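Local coordinates for protein benzoylformate Decarboxylase (Polynucleobacter necessarius, PDB 4K9Q) that probably decarboxylates benzoylformate to benzaldehyde and carbon dioxide, using thiamine diphosphate and magnesium as cofactors, at residues T18-P24 with F39-L45; A52-L57 with P405-L410; Q437-V443 with A490-K494. All blocks are in the same frame, centred on the assembly; numbering follows the deposited sequence.

Contact 1: residues T18-P24 with F39-L45; sequences TTVVGNP and FNYVLAL. With TPP (thiamine diphosphate), chain D.
With CG anti to the backbone N (chi1 -176°), Tyr41 lays its ring along the sheet face, past Val20 and Gly22, with OH beside Pro24, while Phe39, whose CG is anti to its carbonyl carbon (chi1 -79°), offers a ring face to Thr18. The two strands, 19-22 and 40-43, are the parallel pair of a beta-alpha-beta unit at the edge of the N-terminal thiamine-diphosphate-binding domain's sheet. Five backbone hydrogen bonds join the segments: Asn40 N to Thr18 O, Val20 N to Asn40 O, Val42 N to Val20 O, Gly22 N to Val42 O and Ala44 N to Gly22 O. The bond from Val20 N to Asn40 O is almost straight, 177° at the hydrogen. At the start of the ladder Thr18 CB sits over the centre of the Phe39 ring, 3.9 Å from its centroid, a CH-pi contact; Phe9 meets the same ring edge-to-face. Further along, Val20 CG1 packs obliquely against Tyr41 CD2 at 3.8 Å. The phenol then passes Gly22, where a CB would collide with Tyr41 OH. On the other face Val21 CG1 lies 3.4 Å from Val42 O, and helix 47-61 covers Val21 through Ala54. Past the strand ends lies the cofactor site, where Ser375, Gly430 and Gly460 of a second subunit hydrogen-bond the thiamine diphosphate. Pro24 O comes within 3.2 Å of the cofactor's CM4 methyl. The CD corner of the Pro24 ring meets two side chains of the neighbouring strand, 3.3 Å from Tyr41 OH and 3.6 Å from Leu43 CD1.

Contact 2: residues A52-L57 with P405-L410; sequences AIADGL and PAAVGL
A close helix-helix crossing, in which Gly56 and Gly409 let two backbones meet, joins the N-terminal and C-terminal thiamine-diphosphate-binding domains through Ala52-Leu57 and Pro405-Leu410. The local axes come within 6.4 Å at -40°. The CA of Gly409 lies 3.3 Å from Ile53 O in a CA-H...O contact, and Ala406 CA makes another with Ala52 O. Leu57 CA faces Gly409 O in a third. A CB on Gly409 would strike Ile53 O, and one on Gly56 would strike Ala406 O, so neither position could carry a side chain at this spacing. Helices 47-61 and 403-417 each pack on the parallel sheet of their own domain: Ile53 touches Val21 and Leu57 touches Thr19 of one, Ala407 touches Val423 and Thr425 of the other. Side chains flank the glycine crossing. Ala52 CB presses on Pro405 CG at 3.5 Å, tighter than usual for two carbons. The CG1 branch of Ile53, anti to the carbonyl carbon (chi1 -69°), passes across the proline at about a right angle, 3.3 Å from Pro405 O and 3.8 Å from Pro405 CB, and packs more loosely on Val408 CB, while its CG2 lies beside Gly409 CA. Cut back to an alanine, this position would have neither CG1 nor CG2, which is likely to open a gap beside Pro405 CB and over Gly409 CA. At the far end Leu410 starts out away from the partner helix but bends back, setting CD2 3.4 Å from Gly56 O. Asp55, on another flank of its helix, takes a hydrogen bond from Trp402 NE1 on OD2.

Contact 3: residues Q437-V443 with A490-K494; sequences QGIYTGV and AYGAK
The Tyr491 side chain lies against Gln437, Ile439 and Tyr440. Gln437 CA stands over one ring face in a CH-pi contact, 4.3 Å from the centroid, and the two side chains run side by side in the same direction, which brings Gln437 CG to 3.5 Å from Tyr491 OH. Tyr440 meets the ring obliquely through its CB, 3.6 Å from Tyr491 CD1, and the two tyrosine side chains cross at about a right angle. The CG2 branch of Ile439 reaches Tyr491 CB at 3.8 Å and is also in contact with Ala493 CB. One turn later Val443 faces the backbone of the loop: its CG2, anti to the carbonyl carbon (chi1 175° for CG1), lies 3.4 Å from Tyr491 O and 3.5 Å from Ala493 N, while CG1 approaches Gly492 O. The course of that loop is set by a Schellman motif ending helix 484-490. Gly492, with positive phi (90°), is its C-prime residue, and the turn swings Ala493 round to face Ile439 and Val443 before strand 494-497 begins. Leu45 of the N-terminal domain packs on Tyr440 and Tyr491, and Leu404 of helix 403-417 packs on Ile439. A second subunit takes up polar ends: Gln433 of that subunit accepts from Gln437 NE2 through its backbone O and is hydrogen-bonded to Tyr491 OH through OE1, and Tyr440 OH is hydrogen-bonded to Pro480 O of that subunit. No hydrogen bond crosses between Gln437-Val443 and Ala490-Lys494; their mutual hold is van der Waals and CH-pi, with the Val443 methyls against backbone carbonyls, so packing within the chain sets the groups that bond across the interface.

Overall arrangement
The contacts come in series along the chain, from the N-terminal domain's sheet in contact 1, through the interdomain helix crossing of contact 2, to the C-terminal domain in contact 3. Their centres lie about 12 Å (1 and 2), 14 Å (2 and 3) and 16 Å (1 and 3) apart. Strand 40-43 is followed in the chain by helix 47-61, which carries the first half of contact 2. Thr441 of helix 438-445 ties all three: its OG1 probably hydrogen-bonds Leu43 O, and its CG2 packs on Val42, Ile53 and Val408. Contacts 1 and 3 both touch the second subunit; thiamine diphosphate lies by contact 1 yet is hydrogen-bonded to that subunit, so the site lies between subunits.

Contact 1: residues T18-P24 with F39-L45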
# COMPACT_ATOMS: atom_id res chain seq x y z
N THR A 18 -25.59 15.82 9.13
CA THR A 18 -26.66 15.97 8.14
C THR A 18 -26.32 16.93 7.00
O THR A 18 -27.21 17.40 6.28
CB THR A 18 -28.00 16.36 8.81
OG1 THR A 18 -27.86 17.64 9.43
CG2 THR A 18 -28.39 15.33 9.86
N THR A 19 -25.03 17.22 6.84
CA THR A 19 -24.58 17.99 5.69
C THR A 19 -23.70 17.15 4.77
O THR A 19 -22.77 16.49 5.23
CB THR A 19 -23.81 19.26 6.10
OG1 THR A 19 -24.64 20.07 6.94
CG2 THR A 19 -23.43 20.07 4.85
N VAL A 20 -24.01 17.20 3.48
CA VAL A 20 -23.22 16.53 2.46
C VAL A 20 -22.69 17.59 1.49
O VAL A 20 -23.47 18.31 0.87
CB VAL A 20 -24.08 15.53 1.64
CG1 VAL A 20 -23.26 14.92 0.50
CG2 VAL A 20 -24.68 14.43 2.54
N VAL A 21 -21.37 17.71 1.37
CA VAL A 21 -20.81 18.55 0.32
C VAL A 21 -20.40 17.61 -0.81
O VAL A 21 -19.80 16.57 -0.58
CB VAL A 21 -19.58 19.35 0.81
CG1 VAL A 21 -19.18 20.38 -0.25
CG2 VAL A 21 -19.87 20.03 2.14
N GLY A 22 -20.76 17.94 -2.05
CA GLY A 22 -20.58 16.96 -3.11
C GLY A 22 -20.38 17.55 -4.49
O GLY A 22 -20.64 18.73 -4.75
N ASN A 23 -19.89 16.70 -5.37
CA ASN A 23 -19.99 16.92 -6.80
C ASN A 23 -20.46 15.58 -7.36
O ASN A 23 -19.77 14.56 -7.22
CB ASN A 23 -18.64 17.33 -7.39
CG ASN A 23 -18.70 17.50 -8.89
OD1 ASN A 23 -18.34 16.60 -9.65
ND2 ASN A 23 -19.16 18.67 -9.34
N PRO A 24 -21.68 15.55 -7.92
CA PRO A 24 -22.34 14.27 -8.20
C PRO A 24 -21.82 13.55 -9.45
O PRO A 24 -21.24 14.18 -10.34
CB PRO A 24 -23.81 14.68 -8.38
CG PRO A 24 -23.73 16.06 -8.94
CD PRO A 24 -22.55 16.70 -8.24
N PHE A 39 -31.68 17.13 5.44
CA PHE A 39 -30.24 17.17 5.19
C PHE A 39 -29.99 18.33 4.24
O PHE A 39 -30.91 18.81 3.58
CB PHE A 39 -29.76 15.87 4.55
CG PHE A 39 -29.60 14.73 5.51
CD1 PHE A 39 -30.68 14.26 6.25
CD2 PHE A 39 -28.36 14.12 5.67
CE1 PHE A 39 -30.52 13.22 7.13
CE2 PHE A 39 -28.19 13.08 6.55
CZ PHE A 39 -29.28 12.63 7.28
N ASN A 40 -28.74 18.79 4.19
CA ASN A 40 -28.35 19.84 3.25
C ASN A 40 -27.30 19.29 2.30
O ASN A 40 -26.31 18.72 2.74
CB ASN A 40 -27.77 21.04 3.98
CG ASN A 40 -28.85 21.94 4.57
OD1 ASN A 40 -29.96 22.04 4.04
ND2 ASN A 40 -28.52 22.61 5.67
N TYR A 41 -27.53 19.44 1.00
CA TYR A 41 -26.52 19.10 -0.01
C TYR A 41 -25.95 20.40 -0.54
O TYR A 41 -26.70 21.29 -0.96
CB TYR A 41 -27.14 18.30 -1.15
CG TYR A 41 -26.13 17.82 -2.18
CD1 TYR A 41 -25.76 18.63 -3.24
CD2 TYR A 41 -25.54 16.57 -2.07
CE1 TYR A 41 -24.84 18.20 -4.18
CE2 TYR A 41 -24.62 16.12 -3.01
CZ TYR A 41 -24.28 16.95 -4.06
OH TYR A 41 -23.37 16.53 -5.00
N VAL A 42 -24.63 20.48 -0.54
CA VAL A 42 -23.92 21.66 -1.03
C VAL A 42 -23.07 21.29 -2.24
O VAL A 42 -22.07 20.57 -2.12
CB VAL A 42 -23.00 22.26 0.06
CG1 VAL A 42 -22.19 23.44 -0.49
CG2 VAL A 42 -23.80 22.68 1.28
N LEU A 43 -23.47 21.78 -3.41
CA LEU A 43 -22.75 21.50 -4.65
C LEU A 43 -21.50 22.35 -4.74
O LEU A 43 -21.55 23.56 -4.49
CB LEU A 43 -23.64 21.79 -5.87
CG LEU A 43 -22.95 21.67 -7.23
CD1 LEU A 43 -22.57 20.21 -7.54
CD2 LEU A 43 -23.82 22.28 -8.34
N ALA A 44 -20.39 21.72 -5.11
CA ALA A 44 -19.25 22.48 -5.63
C ALA A 44 -18.82 21.91 -6.99
O ALA A 44 -19.08 20.74 -7.29
CB ALA A 44 -18.10 22.49 -4.64
N LEU A 45 -18.18 22.74 -7.79
CA LEU A 45 -17.92 22.42 -9.19
C LEU A 45 -16.70 21.55 -9.44
O LEU A 45 -16.54 21.04 -10.54
CB LEU A 45 -17.75 23.71 -10.01
CG LEU A 45 -18.95 24.66 -10.08
CD1 LEU A 45 -18.51 25.93 -10.78
CD2 LEU A 45 -20.12 24.00 -10.81
N1' TPP D . -16.37 14.52 -11.40
C2' TPP D . -15.35 14.06 -12.21
CM2 TPP D . -13.93 14.47 -11.96
N3' TPP D . -15.61 13.19 -13.26
C4' TPP D . -16.90 12.79 -13.51
N4' TPP D . -17.14 11.95 -14.51
C5' TPP D . -17.94 13.28 -12.72
C6' TPP D . -17.68 14.13 -11.65
C7' TPP D . -19.36 12.84 -12.99
N3 TPP D . -19.99 13.36 -14.19
C2 TPP D . -20.14 12.66 -15.38
S1 TPP D . -20.92 13.47 -16.53
C5 TPP D . -21.10 14.75 -15.56
C4 TPP D . -20.57 14.59 -14.29
CM4 TPP D . -20.60 15.61 -13.18
C6 TPP D . -21.85 15.92 -16.14
C7 TPP D . -21.20 16.58 -17.34
O7 TPP D . -21.93 17.77 -17.54
PA TPP D . -21.62 18.75 -18.78
O1A TPP D . -20.14 18.86 -18.96
O2A TPP D . -22.24 20.09 -18.54
O3A TPP D . -22.16 17.94 -20.06
PB TPP D . -23.69 17.65 -20.48
O1B TPP D . -24.01 16.28 -19.97
O2B TPP D . -23.71 17.68 -21.99
O3B TPP D . -24.62 18.65 -19.88

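Contact 2: residues A52-L57 with P405-L410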
# COMPACT_ATOMS: atom_id res chain seq x y z
N ALA A 52 -12.47 20.94 0.65
CA ALA A 52 -12.11 22.10 1.46
C ALA A 52 -13.32 22.81 2.10
O ALA A 52 -13.25 23.28 3.23
CB ALA A 52 -11.25 23.08 0.65
N ILE A 53 -14.42 22.90 1.36
CA ILE A 53 -15.67 23.45 1.91
C ILE A 53 -16.11 22.61 3.12
O ILE A 53 -16.43 23.14 4.19
CB ILE A 53 -16.76 23.48 0.83
CG1 ILE A 53 -16.41 24.51 -0.24
CG2 ILE A 53 -18.13 23.81 1.44
CD1 ILE A 53 -17.32 24.44 -1.48
N ALA A 54 -16.12 21.30 2.94
CA ALA A 54 -16.48 20.40 4.04
C ALA A 54 -15.53 20.57 5.24
O ALA A 54 -15.96 20.55 6.39
CB ALA A 54 -16.49 18.95 3.55
N ASP A 55 -14.25 20.73 4.96
CA ASP A 55 -13.22 20.91 5.99
C ASP A 55 -13.54 22.18 6.79
O ASP A 55 -13.67 22.14 8.02
CB ASP A 55 -11.84 21.00 5.32
CG ASP A 55 -10.69 20.87 6.30
OD1 ASP A 55 -10.89 21.04 7.51
OD2 ASP A 55 -9.55 20.62 5.83
N GLY A 56 -13.71 23.31 6.10
CA GLY A 56 -14.07 24.55 6.77
C GLY A 56 -15.33 24.42 7.62
O GLY A 56 -15.36 24.86 8.78
N LEU A 57 -16.38 23.81 7.06
CA LEU A 57 -17.62 23.61 7.81
C LEU A 57 -17.39 22.72 9.04
O LEU A 57 -17.82 23.06 10.15
CB LEU A 57 -18.70 23.01 6.92
CG LEU A 57 -20.06 22.81 7.57
CD1 LEU A 57 -20.57 24.13 8.15
CD2 LEU A 57 -21.05 22.25 6.55
N PRO A 405 -12.02 27.81 -1.00
CA PRO A 405 -13.23 27.05 -0.65
C PRO A 405 -13.44 26.86 0.86
O PRO A 405 -14.59 26.84 1.32
CB PRO A 405 -13.04 25.72 -1.39
CG PRO A 405 -11.56 25.63 -1.67
CD PRO A 405 -11.08 27.04 -1.84
N ALA A 406 -12.37 26.77 1.65
CA ALA A 406 -12.58 26.58 3.09
C ALA A 406 -13.33 27.77 3.70
O ALA A 406 -14.15 27.60 4.61
CB ALA A 406 -11.26 26.34 3.82
N ALA A 407 -13.07 28.97 3.17
CA ALA A 407 -13.77 30.17 3.59
C ALA A 407 -15.28 30.02 3.42
O ALA A 407 -16.05 30.45 4.28
CB ALA A 407 -13.28 31.38 2.81
N VAL A 408 -15.69 29.43 2.30
CA VAL A 408 -17.11 29.18 2.06
C VAL A 408 -17.65 28.23 3.13
O VAL A 408 -18.76 28.43 3.63
CB VAL A 408 -17.38 28.61 0.65
CG1 VAL A 408 -18.84 28.18 0.51
CG2 VAL A 408 -17.02 29.63 -0.43
N GLY A 409 -16.88 27.21 3.48
CA GLY A 409 -17.32 26.27 4.50
C GLY A 409 -17.43 26.94 5.87
O GLY A 409 -18.37 26.67 6.62
N LEU A 410 -16.47 27.80 6.19
CA LEU A 410 -16.50 28.55 7.45
C LEU A 410 -17.73 29.45 7.49
O LEU A 410 -18.41 29.55 8.51
CB LEU A 410 -15.20 29.37 7.64
CG LEU A 410 -13.96 28.50 7.96
CD1 LEU A 410 -12.65 29.25 7.70
CD2 LEU A 410 -14.04 27.97 9.40

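Contact 3: residues Q437-V443 with A490-K494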
# COMPACT_ATOMS: atom_id res chain seq x y z
N GLN A 437 -12.99 27.78 -8.56
CA GLN A 437 -14.38 27.36 -8.74
C GLN A 437 -15.20 27.45 -7.45
O GLN A 437 -16.43 27.51 -7.49
CB GLN A 437 -14.47 25.94 -9.31
CG GLN A 437 -13.67 25.72 -10.58
CD GLN A 437 -12.31 25.13 -10.30
OE1 GLN A 437 -11.71 25.43 -9.27
NE2 GLN A 437 -11.81 24.29 -11.20
N GLY A 438 -14.51 27.43 -6.31
CA GLY A 438 -15.17 27.52 -5.01
C GLY A 438 -16.07 28.74 -4.89
O GLY A 438 -17.06 28.72 -4.15
N ILE A 439 -15.73 29.81 -5.60
CA ILE A 439 -16.53 31.04 -5.57
C ILE A 439 -18.00 30.75 -5.89
O ILE A 439 -18.91 31.31 -5.27
CB ILE A 439 -15.98 32.09 -6.55
CG1 ILE A 439 -14.55 32.48 -6.16
CG2 ILE A 439 -16.88 33.32 -6.58
CD1 ILE A 439 -13.88 33.38 -7.19
N TYR A 440 -18.22 29.86 -6.85
CA TYR A 440 -19.56 29.51 -7.27
C TYR A 440 -20.42 29.05 -6.10
O TYR A 440 -21.57 29.42 -5.97
CB TYR A 440 -19.51 28.42 -8.34
CG TYR A 440 -20.87 28.06 -8.91
CD1 TYR A 440 -21.56 28.96 -9.73
CD2 TYR A 440 -21.45 26.83 -8.65
CE1 TYR A 440 -22.80 28.63 -10.26
CE2 TYR A 440 -22.69 26.49 -9.18
CZ TYR A 440 -23.35 27.39 -9.98
OH TYR A 440 -24.58 27.03 -10.49
N THR A 441 -19.84 28.22 -5.24
CA THR A 441 -20.59 27.70 -4.10
C THR A 441 -20.94 28.83 -3.14
O THR A 441 -22.05 28.89 -2.61
CB THR A 441 -19.81 26.59 -3.37
OG1 THR A 441 -19.56 25.52 -4.29
CG2 THR A 441 -20.63 26.05 -2.20
N GLY A 442 -19.98 29.72 -2.91
CA GLY A 442 -20.23 30.91 -2.11
C GLY A 442 -21.42 31.70 -2.64
O GLY A 442 -22.31 32.07 -1.90
N VAL A 443 -21.42 31.96 -3.94
CA VAL A 443 -22.50 32.73 -4.55
C VAL A 443 -23.84 31.99 -4.45
O VAL A 443 -24.85 32.57 -4.03
CB VAL A 443 -22.17 33.08 -6.01
CG1 VAL A 443 -23.34 33.78 -6.66
CG2 VAL A 443 -20.94 33.99 -6.04
N ALA A 490 -17.45 35.58 -13.45
CA ALA A 490 -17.72 34.28 -14.04
C ALA A 490 -18.60 33.42 -13.14
O ALA A 490 -19.44 32.65 -13.63
CB ALA A 490 -16.40 33.57 -14.33
N TYR A 491 -18.42 33.54 -11.83
CA TYR A 491 -19.15 32.70 -10.88
C TYR A 491 -20.25 33.44 -10.15
O TYR A 491 -20.87 32.90 -9.23
CB TYR A 491 -18.18 32.05 -9.90
CG TYR A 491 -17.27 31.07 -10.58
CD1 TYR A 491 -17.79 29.93 -11.17
CD2 TYR A 491 -15.91 31.30 -10.66
CE1 TYR A 491 -16.98 29.03 -11.82
CE2 TYR A 491 -15.08 30.39 -11.31
CZ TYR A 491 -15.63 29.26 -11.88
OH TYR A 491 -14.82 28.36 -12.53
N GLY A 492 -20.48 34.68 -10.56
CA GLY A 492 -21.61 35.47 -10.07
C GLY A 492 -21.36 36.32 -8.84
O GLY A 492 -22.30 36.87 -8.25
N ALA A 493 -20.10 36.45 -8.43
CA ALA A 493 -19.76 37.27 -7.27
C ALA A 493 -19.75 38.76 -7.62
O ALA A 493 -19.50 39.14 -8.77
CB ALA A 493 -18.41 36.86 -6.69
N LYS A 494 -20.03 39.60 -6.63
CA LYS A 494 -19.74 41.03 -6.74
C LYS A 494 -18.23 41.11 -6.91
O LYS A 494 -17.49 40.50 -6.14
CB LYS A 494 -20.17 41.78 -5.48
CG LYS A 494 -21.66 41.86 -5.29
CD LYS A 494 -22.32 42.59 -6.44
CE LYS A 494 -23.80 42.85 -6.15
NZ LYS A 494 -23.96 43.68 -4.92